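Local coordinates for glucose-6-phosphate isomerase (Chlamydia trachomatis D/UW-3/CX, PDB 6OTU), which catalyses the reversible isomerization of glucose-6-phosphate to fructose-6-phosphate, at residues V51-T55 against L459-Q463; A110-W114 against I127-K132. All coordinates share one frame. Residues are numbered along the deposited sequence.

Overall arrangement
Neither contact is fully core or surface: each is partly buried, its centre about 18 Å (contact 1) or 20 Å (contact 2) from the centre of the chain. Their centres are 26 Å apart and they do not touch; their nearest atoms are about 12 Å apart. Contact 1 closes a span of 403 residues, and contact 2 is nested within it, joining segments only 12 residues apart. Contact 1 is strand pairing in the mixed sheet, held by backbone hydrogen bonds and a water. Contact 2 packs a short helical turn on helix 122-148 through van der Waals and CH-pi contacts. Helices 287-303 and 466-487 border both. The second subunit reaches only contact 1.

Contact 1 (V51-T55 against L459-Q463); sequences VEGFT and LVAQQ. With ACT (acetate ion), chain B.
Val-51 to Phe-54 form a type I' beta turn, with Glu-52 (phi/psi 55/35°) and Gly-53 (84/7°) at its corners. The turn is a two-residue beta hairpin: Val-51 N bonds to Phe-54 O (2.8 Å), and Phe-54 N to Val-51 O (2.9 Å). A side chain at Gly-53 would collide with the preceding carbonyl. The outgoing strand runs antiparallel to 459-461. Thr-55 and Val-460 form a hydrogen-bonded pair with CA atoms 5.3 Å apart. Thr-55 N donates to Val-460 O (2.9 Å), and Val-460 N donates to Thr-55 O (2.9 Å), so both residues have their backbone polar groups satisfied here. Phe-54 CA also lies 3.1 Å from Val-460 O, a CA-H...O contact. Next, Phe-54 CA lies 4.6 Å from Ala-461 CA. Beyond them the chains part, as the second turns at Gln-462. One water fills the gap: it donates to Gly-53 O (2.7 Å) and accepts from Gln-462 N (2.8 Å). Thr-55 (chi1 m) donates from OG1 to O of an acetate (2.6 Å), probably from the crystallisation liquor. Phe-54 (chi1 m) and Ala-461 point to one sheet face, Thr-55 and Val-460 to the other. Phe-54 CD1 is 3.9 Å from Ala-461 CB, and Phe-54 CB is 3.6 Å from Leu-459 CD1. The pairing adds the N-terminal hairpin to the mixed sheet of the isomerase. On its far side strand 456-461 bonds to strand 401-406, through Leu-459 with Phe-403 and Gly-405. Helix 466-487 packs on Phe-54 and Ala-461 through Ile-468, while Val-531 and Leu-532 of the second subunit meet Thr-55 and Val-460.

Contact 2 (A110-W114 against I127-K132); sequences ATRAW and IARHSK
Residues 110-113 make a weakly bonded helical turn, which leads into Trp-114 (phi/psi -73/-9°). Residues 127-132 are regular helix, with Ser-131 N bonded to Ile-127 O (2.9 Å) and Lys-132 N to Ala-128 O (3.1 Å). The nearest CA pairs are Ala-110 with Ala-128 (4.9 Å) and Thr-111 with Ser-131 (5.3 Å). Small residues allow this close backbone approach. Ala-128 CA makes a CA-H...O contact with Ala-110 O at 3.4 Å. Ala-110 CB points toward the longer helix and lies 3.5 Å from Ile-127 CG2. Ser-131 (chi1 m) also faces the turn. Its OG is 3.3 Å from Thr-111 CA, but it donates back to Ile-127 O within its own helix (2.8 Å). Thr-111 OG1 is engaged elsewhere, with His-108 O and Thr-273 OG1. Trp-114 (chi1 p, chi2 -89°) sets its indole against the helix. Trp-114 CD1 is 3.9 Å from Ser-131 CB, and its NE1 makes a weak bond to Thr-111 O (3.3 Å). Lys-132 (all t) lays its CB and CG over one indole face, and the end of the chain runs on past the ring. Lys-132 CB makes a CH-pi contact 4.1 Å from the centroid of the five-membered ring, and Lys-132 CD is 3.7 Å from Trp-114 CE3. This is local helix-on-helix packing, away from the annotated sites. Trp-114 also meets Ile-291 and Leu-294 of helix 287-303. Arg-112 points away from helix 122-148 and forms salt bridges with Asp-301 of helix 287-303 and Glu-477 of helix 466-487, joining the turn to both.

Contact 1 (V51-T55 against L459-Q463)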
loop_
_atom_site.group_PDB
_atom_site.type_symbol
_atom_site.label_atom_id
_atom_site.label_comp_id
_atom_site.label_asym_id
_atom_site.label_seq_id
_atom_site.Cartn_x
_atom_site.Cartn_y
_atom_site.Cartn_z
ATOM N N VAL A 51 -15.062 -7.197 23.716
ATOM C CA VAL A 51 -15.777 -6.019 24.180
ATOM C C VAL A 51 -16.104 -5.160 22.962
ATOM O O VAL A 51 -15.423 -5.239 21.929
ATOM C CB VAL A 51 -14.946 -5.259 25.240
ATOM C CG1 VAL A 51 -13.881 -4.381 24.597
ATOM C CG2 VAL A 51 -15.838 -4.448 26.154
ATOM N N GLU A 52 -17.197 -4.392 23.062
ATOM C CA GLU A 52 -17.619 -3.421 22.048
ATOM C C GLU A 52 -17.773 -4.048 20.662
ATOM O O GLU A 52 -17.523 -3.411 19.635
ATOM C CB GLU A 52 -16.662 -2.225 22.008
ATOM C CG GLU A 52 -16.623 -1.390 23.313
ATOM C CD GLU A 52 -17.970 -0.730 23.678
ATOM O OE1 GLU A 52 -18.167 -0.414 24.872
ATOM O OE2 GLU A 52 -18.834 -0.529 22.792
ATOM N N GLY A 53 -18.214 -5.304 20.632
ATOM C CA GLY A 53 -18.414 -6.022 19.385
ATOM C C GLY A 53 -17.187 -6.686 18.791
ATOM O O GLY A 53 -17.267 -7.190 17.662
ATOM N N PHE A 54 -16.052 -6.700 19.503
ATOM C CA PHE A 54 -14.820 -7.286 18.992
ATOM C C PHE A 54 -14.273 -8.315 19.968
ATOM O O PHE A 54 -14.517 -8.250 21.170
ATOM C CB PHE A 54 -13.702 -6.261 18.778
ATOM C CG PHE A 54 -14.054 -5.136 17.874
ATOM C CD1 PHE A 54 -13.889 -5.254 16.503
ATOM C CD2 PHE A 54 -14.504 -3.940 18.392
ATOM C CE1 PHE A 54 -14.201 -4.205 15.666
ATOM C CE2 PHE A 54 -14.816 -2.880 17.563
ATOM C CZ PHE A 54 -14.663 -3.012 16.195
ATOM N N THR A 55 -13.478 -9.238 19.437
ATOM C CA THR A 55 -12.502 -9.969 20.232
ATOM C C THR A 55 -11.109 -9.611 19.733
ATOM O O THR A 55 -10.879 -9.480 18.524
ATOM C CB THR A 55 -12.737 -11.487 20.180
ATOM O OG1 THR A 55 -14.081 -11.766 20.593
ATOM C CG2 THR A 55 -11.766 -12.216 21.109
ATOM N N LEU A 459 -7.843 -9.012 15.605
ATOM C CA LEU A 459 -9.046 -8.285 15.966
ATOM C C LEU A 459 -10.184 -8.764 15.074
ATOM O O LEU A 459 -10.053 -8.739 13.843
ATOM C CB LEU A 459 -8.826 -6.781 15.809
ATOM C CG LEU A 459 -9.994 -5.903 16.238
ATOM C CD1 LEU A 459 -10.281 -6.078 17.725
ATOM C CD2 LEU A 459 -9.696 -4.449 15.889
ATOM N N VAL A 460 -11.295 -9.209 15.682
ATOM C CA VAL A 460 -12.404 -9.790 14.922
ATOM C C VAL A 460 -13.731 -9.226 15.408
ATOM O O VAL A 460 -13.953 -9.088 16.615
ATOM C CB VAL A 460 -12.441 -11.337 15.021
ATOM C CG1 VAL A 460 -13.325 -11.931 13.912
ATOM C CG2 VAL A 460 -11.063 -11.918 14.961
ATOM N N ALA A 461 -14.630 -8.944 14.463
ATOM C CA ALA A 461 -16.033 -8.668 14.741
ATOM C C ALA A 461 -16.884 -9.681 13.985
ATOM O O ALA A 461 -16.392 -10.385 13.097
ATOM C CB ALA A 461 -16.417 -7.233 14.348
ATOM N N GLN A 462 -18.172 -9.763 14.352
ATOM C CA GLN A 462 -19.086 -10.679 13.659
ATOM C C GLN A 462 -19.156 -10.376 12.164
ATOM O O GLN A 462 -19.136 -11.285 11.324
ATOM C CB GLN A 462 -20.493 -10.589 14.247
ATOM C CG GLN A 462 -20.693 -11.365 15.502
ATOM C CD GLN A 462 -20.419 -12.834 15.325
ATOM O OE1 GLN A 462 -20.609 -13.403 14.245
ATOM N NE2 GLN A 462 -19.966 -13.465 16.393
ATOM N N GLN A 463 -19.288 -9.100 11.819
ATOM C CA GLN A 463 -19.527 -8.728 10.437
ATOM C C GLN A 463 -19.195 -7.255 10.307
ATOM O O GLN A 463 -19.450 -6.475 11.225
ATOM C CB GLN A 463 -20.983 -9.026 10.036
ATOM C CG GLN A 463 -21.375 -8.733 8.604
ATOM C CD GLN A 463 -22.887 -8.766 8.387
ATOM O OE1 GLN A 463 -23.636 -8.086 9.087
ATOM N NE2 GLN A 463 -23.340 -9.561 7.423
HETATM C C ACT B . -16.938 -11.801 18.590
HETATM O O ACT B . -16.068 -12.575 19.058
HETATM O OXT ACT B . -17.093 -11.459 17.386
HETATM C CH3 ACT B . -17.967 -11.166 19.636
HETATM O O HOH W 1 -19.416 -8.077 16.237
#

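Contact 2 (A110-W114 against I127-K132)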
loop_
_atom_site.group_PDB
_atom_site.type_symbol
_atom_site.label_atom_id
_atom_site.label_comp_id
_atom_site.label_asym_id
_atom_site.label_seq_id
_atom_site.Cartn_x
_atom_site.Cartn_y
_atom_site.Cartn_z
ATOM N N ALA A 110 -15.665 15.037 19.405
ATOM C CA ALA A 110 -16.887 15.794 19.620
ATOM C C ALA A 110 -17.798 15.790 18.388
ATOM O O ALA A 110 -18.998 16.067 18.523
ATOM C CB ALA A 110 -16.543 17.221 20.048
ATOM N N THR A 111 -17.276 15.454 17.199
ATOM C CA THR A 111 -18.129 15.400 16.012
ATOM C C THR A 111 -19.097 14.224 16.024
ATOM O O THR A 111 -20.046 14.219 15.228
ATOM C CB THR A 111 -17.299 15.343 14.726
ATOM O OG1 THR A 111 -16.557 14.119 14.675
ATOM C CG2 THR A 111 -16.345 16.510 14.662
ATOM N N ARG A 112 -18.883 13.226 16.899
ATOM C CA ARG A 112 -19.845 12.146 17.088
ATOM C C ARG A 112 -20.341 12.013 18.524
ATOM O O ARG A 112 -21.263 11.221 18.769
ATOM C CB ARG A 112 -19.254 10.796 16.624
ATOM C CG ARG A 112 -17.996 10.307 17.385
ATOM C CD ARG A 112 -16.693 10.748 16.680
ATOM N NE ARG A 112 -15.527 9.997 17.148
ATOM C CZ ARG A 112 -14.375 9.877 16.484
ATOM N NH1 ARG A 112 -14.190 10.473 15.303
ATOM N NH2 ARG A 112 -13.383 9.168 17.017
ATOM N N ALA A 113 -19.767 12.761 19.473
ATOM C CA ALA A 113 -20.164 12.632 20.875
ATOM C C ALA A 113 -21.659 12.880 21.075
ATOM O O ALA A 113 -22.259 12.347 22.018
ATOM C CB ALA A 113 -19.331 13.588 21.742
ATOM N N TRP A 114 -22.284 13.659 20.187
ATOM C CA TRP A 114 -23.670 14.062 20.390
ATOM C C TRP A 114 -24.666 12.935 20.168
ATOM O O TRP A 114 -25.845 13.133 20.475
ATOM C CB TRP A 114 -24.034 15.226 19.474
ATOM C CG TRP A 114 -23.974 14.879 18.016
ATOM C CD1 TRP A 114 -22.881 14.975 17.190
ATOM C CD2 TRP A 114 -25.050 14.386 17.202
ATOM N NE1 TRP A 114 -23.209 14.554 15.921
ATOM C CE2 TRP A 114 -24.535 14.201 15.895
ATOM C CE3 TRP A 114 -26.397 14.089 17.444
ATOM C CZ2 TRP A 114 -25.325 13.725 14.837
ATOM C CZ3 TRP A 114 -27.184 13.611 16.386
ATOM C CH2 TRP A 114 -26.641 13.440 15.104
ATOM N N ILE A 127 -18.415 22.265 19.558
ATOM C CA ILE A 127 -18.215 21.376 18.415
ATOM C C ILE A 127 -19.311 20.318 18.370
ATOM O O ILE A 127 -19.782 19.933 17.292
ATOM C CB ILE A 127 -16.816 20.726 18.467
ATOM C CG1 ILE A 127 -15.707 21.774 18.302
ATOM C CG2 ILE A 127 -16.712 19.580 17.437
ATOM C CD1 ILE A 127 -15.498 22.262 16.879
ATOM N N ALA A 128 -19.722 19.816 19.532
ATOM C CA ALA A 128 -20.746 18.781 19.533
ATOM C C ALA A 128 -22.078 19.333 19.036
ATOM O O ALA A 128 -22.759 18.686 18.232
ATOM C CB ALA A 128 -20.900 18.167 20.927
ATOM N N ARG A 129 -22.467 20.530 19.482
ATOM C CA ARG A 129 -23.765 20.998 19.028
ATOM C C ARG A 129 -23.717 21.460 17.582
ATOM O O ARG A 129 -24.700 21.289 16.857
ATOM C CB ARG A 129 -24.329 22.115 19.907
ATOM C CG ARG A 129 -25.847 22.072 19.785
ATOM C CD ARG A 129 -26.603 23.345 20.081
ATOM N NE ARG A 129 -25.948 24.181 21.066
ATOM C CZ ARG A 129 -25.339 25.317 20.770
ATOM N NH1 ARG A 129 -24.780 26.024 21.733
ATOM N NH2 ARG A 129 -25.295 25.747 19.515
ATOM N N HIS A 130 -22.589 21.999 17.127
ATOM C CA HIS A 130 -22.511 22.366 15.717
ATOM C C HIS A 130 -22.512 21.135 14.820
ATOM O O HIS A 130 -23.117 21.149 13.742
ATOM C CB HIS A 130 -21.290 23.236 15.473
ATOM C CG HIS A 130 -21.411 24.589 16.090
ATOM N ND1 HIS A 130 -20.360 25.218 16.722
ATOM C CD2 HIS A 130 -22.474 25.417 16.207
ATOM C CE1 HIS A 130 -20.768 26.384 17.188
ATOM N NE2 HIS A 130 -22.047 26.528 16.887
ATOM N N SER A 131 -21.874 20.049 15.265
ATOM C CA SER A 131 -21.948 18.795 14.518
ATOM C C SER A 131 -23.386 18.305 14.416
ATOM O O SER A 131 -23.821 17.851 13.352
ATOM C CB SER A 131 -21.065 17.728 15.174
ATOM O OG SER A 131 -19.706 18.132 15.182
ATOM N N LYS A 132 -24.144 18.396 15.509
ATOM C CA LYS A 132 -25.547 18.000 15.456
ATOM C C LYS A 132 -26.334 18.898 14.510
ATOM O O LYS A 132 -27.151 18.416 13.715
ATOM C CB LYS A 132 -26.155 18.015 16.856
ATOM C CG LYS A 132 -27.593 17.571 16.860
ATOM C CD LYS A 132 -28.101 17.270 18.254
ATOM C CE LYS A 132 -29.437 16.534 18.182
ATOM N NZ LYS A 132 -30.079 16.302 19.524
#